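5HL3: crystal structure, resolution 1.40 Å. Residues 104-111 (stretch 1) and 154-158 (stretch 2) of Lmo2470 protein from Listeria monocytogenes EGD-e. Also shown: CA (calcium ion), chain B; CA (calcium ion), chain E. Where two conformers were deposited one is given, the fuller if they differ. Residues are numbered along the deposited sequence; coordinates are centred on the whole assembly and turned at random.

Stretch 1, residues 104-111: ADPPGRLT
Stretch 2 (154-158) SEMLI

No direct hydrogen bond joins the two stretches; their polar link runs through water and a calcium ion (chain B) whose protein ligands all come from stretch 1. The calcium ion CA (chain B) binds Asp 105 OD1 at 2.3 Å and the carbonyl oxygens Pro 106 O at 2.4 Å and Gly 108 O at 2.2 Å. The same ion CA (chain B) binds the O atoms of waters 3, 4 and 5 at 2.5 Å and of water 2 at 2.7 Å. Waters 3 and 4 each donate to Glu 155 OE1 at 2.8 Å, so the carboxylate of stretch 2 sits in the second shell of the metal. Water 3 also accepts from Leu 110 N at 2.9 Å. Water 1, not a metal ligand, donates to both Asp 105 OD2 and Glu 155 OE1 at 2.7 Å each; these two carboxylate oxygens, alike in charge, lie 4.5 Å apart with the water bridging them.

Both stretches are irregular loops of one chain, running in roughly the same overall direction from first to last CA. Their nearest CA atoms, Leu 110 CA and Met 156 CA, are 7.1 Å apart, and together they bury 239 Å². Stretch 1 is extended through Pro 106 (phi/psi -69/166) and Pro 107 (-58/155), both rings C-gamma exo. Gly 108 follows at 80/-173, where a CB would jam against the preceding carbonyl oxygen and approach Thr 111 CG2 to 2.9 Å. Arg 109 returns to -114/117, and Leu 110 turns left-handed at 53/40. Stretch 2 has two left-handed residues, Glu 155 (57/65) and Leu 157 (53/44), around Met 156 at -134/14. Their CA-to-CB bonds point toward stretch 1, whereas that of Met 156, a selenomethionine (m, t, p), points away; its closest atom to Leu 110 is CA.

Asp 105 (chi1 t, chi2 -9°) directs CB toward stretch 2. Glu 155 (t, t, chi3 53°) reaches out to the hydrated metal site, and its OE2 lies 4.0 Å from Arg 109 CG; the CB of Arg 109 points sideways, and its chi angles are -164°, 149°, 84° and -99°.

Stretch 2 covers 90 Å² of Leu 110 (m, t), more than of any other residue here. Leu 110 CD2 packs 3.4 Å from Glu 155 O, 4.3 Å from Glu 155 CG and 4.1 Å from Met 156 CA, while Leu 110 CD1 meets Leu 157 CG at 3.8 Å. Leu 157 is also m, t, and the two apolar side chains pack by van der Waals contact. Leu 157 O binds the second calcium ion CA (chain E) at 2.4 Å, with waters 6 and 7 and ligands from elsewhere in the structure.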

# COMPACT_ATOMS: atom_id res chain seq x y z
N ALA A 104 -13.52 6.99 7.11
CA ALA A 104 -13.40 7.42 5.74
C ALA A 104 -12.06 8.07 5.46
O ALA A 104 -11.37 8.53 6.36
CB ALA A 104 -14.54 8.40 5.38
N ASP A 105 -11.73 8.11 4.17
CA ASP A 105 -10.59 8.84 3.63
C ASP A 105 -11.16 10.24 3.29
O ASP A 105 -11.91 10.37 2.33
CB ASP A 105 -10.11 8.13 2.37
CG ASP A 105 -8.93 8.80 1.72
OD1 ASP A 105 -8.53 9.92 2.11
OD2 ASP A 105 -8.43 8.15 0.75
N PRO A 106 -10.87 11.25 4.10
CA PRO A 106 -11.46 12.55 3.85
C PRO A 106 -10.93 13.21 2.59
O PRO A 106 -9.89 12.81 2.08
CB PRO A 106 -11.07 13.38 5.09
CG PRO A 106 -10.56 12.41 6.09
CD PRO A 106 -10.01 11.27 5.31
N PRO A 107 -11.61 14.26 2.13
CA PRO A 107 -11.07 15.03 1.01
C PRO A 107 -9.68 15.58 1.33
O PRO A 107 -9.34 15.81 2.52
CB PRO A 107 -12.05 16.16 0.84
CG PRO A 107 -13.27 15.76 1.51
CD PRO A 107 -12.92 14.76 2.58
N GLY A 108 -8.91 15.84 0.29
CA GLY A 108 -7.57 16.33 0.48
C GLY A 108 -6.62 15.18 0.83
O GLY A 108 -6.99 13.98 0.79
N ARG A 109 -5.40 15.58 1.16
CA ARG A 109 -4.34 14.65 1.42
C ARG A 109 -3.91 14.71 2.87
O ARG A 109 -3.46 15.75 3.32
CB ARG A 109 -3.16 15.07 0.54
CG ARG A 109 -2.08 14.06 0.38
CD ARG A 109 -1.44 14.22 -0.98
NE ARG A 109 -0.42 15.24 -0.96
CZ ARG A 109 -0.54 16.52 -1.36
NH1 ARG A 109 -1.69 17.03 -1.83
NH2 ARG A 109 0.51 17.30 -1.29
N LEU A 110 -4.09 13.60 3.61
CA LEU A 110 -3.58 13.53 4.99
C LEU A 110 -4.04 14.67 5.88
O LEU A 110 -3.30 15.17 6.72
CB LEU A 110 -2.02 13.43 4.96
CG LEU A 110 -1.47 12.15 4.32
CD1 LEU A 110 -0.04 12.27 3.78
CD2 LEU A 110 -1.61 10.96 5.28
N THR A 111 -5.31 15.08 5.74
CA THR A 111 -5.82 16.23 6.48
C THR A 111 -6.19 15.90 7.92
O THR A 111 -6.44 16.82 8.71
CB THR A 111 -7.07 16.79 5.81
OG1 THR A 111 -8.04 15.75 5.74
CG2 THR A 111 -6.75 17.32 4.40
N SER A 154 -3.65 2.26 4.08
CA SER A 154 -2.97 2.93 2.95
C SER A 154 -2.89 4.44 3.19
O SER A 154 -3.84 5.01 3.73
CB SER A 154 -3.76 2.66 1.68
OG SER A 154 -3.18 3.33 0.58
N GLU A 155 -1.79 5.07 2.79
CA GLU A 155 -1.66 6.55 2.86
C GLU A 155 -1.87 7.06 4.28
O GLU A 155 -2.78 7.85 4.56
CB GLU A 155 -2.59 7.28 1.88
CG GLU A 155 -2.13 8.71 1.66
CD GLU A 155 -2.97 9.49 0.73
OE1 GLU A 155 -4.20 9.56 0.91
OE2 GLU A 155 -2.40 10.11 -0.19
N MSE A 156 -0.96 6.66 5.15
CA MSE A 156 -1.01 7.06 6.56
C MSE A 156 0.32 7.52 7.10
O MSE A 156 0.45 7.68 8.30
CB MSE A 156 -1.52 5.89 7.44
CG MSE A 156 -2.91 5.39 7.03
SE MSE A 156 -3.65 4.14 8.33
CE MSE A 156 -4.18 5.44 9.68
N LEU A 157 1.29 7.78 6.21
CA LEU A 157 2.67 8.13 6.61
C LEU A 157 3.30 7.10 7.58
O LEU A 157 3.95 7.47 8.57
CB LEU A 157 2.73 9.56 7.12
CG LEU A 157 2.48 10.60 6.02
CD1 LEU A 157 2.35 11.95 6.67
CD2 LEU A 157 3.57 10.62 4.98
N ILE A 158 3.11 5.82 7.27
CA ILE A 158 3.68 4.77 8.09
C ILE A 158 5.12 4.50 7.65
O ILE A 158 5.37 4.30 6.46
CB ILE A 158 2.83 3.49 7.99
CG1 ILE A 158 1.46 3.78 8.61
CG2 ILE A 158 3.51 2.34 8.74
CD1 ILE A 158 0.40 2.74 8.33
CA CA B . -7.74 12.00 1.50
CA CA E . 4.31 7.86 10.92
O HOH W 1 -5.85 7.41 0.50
O HOH W 2 -7.46 13.47 3.70
O HOH W 3 -5.60 11.36 2.55
O HOH W 4 -6.23 11.09 -0.21
O HOH W 5 -9.02 11.91 -0.63
O HOH W 6 6.58 8.11 10.22
O HOH W 7 4.62 10.03 11.62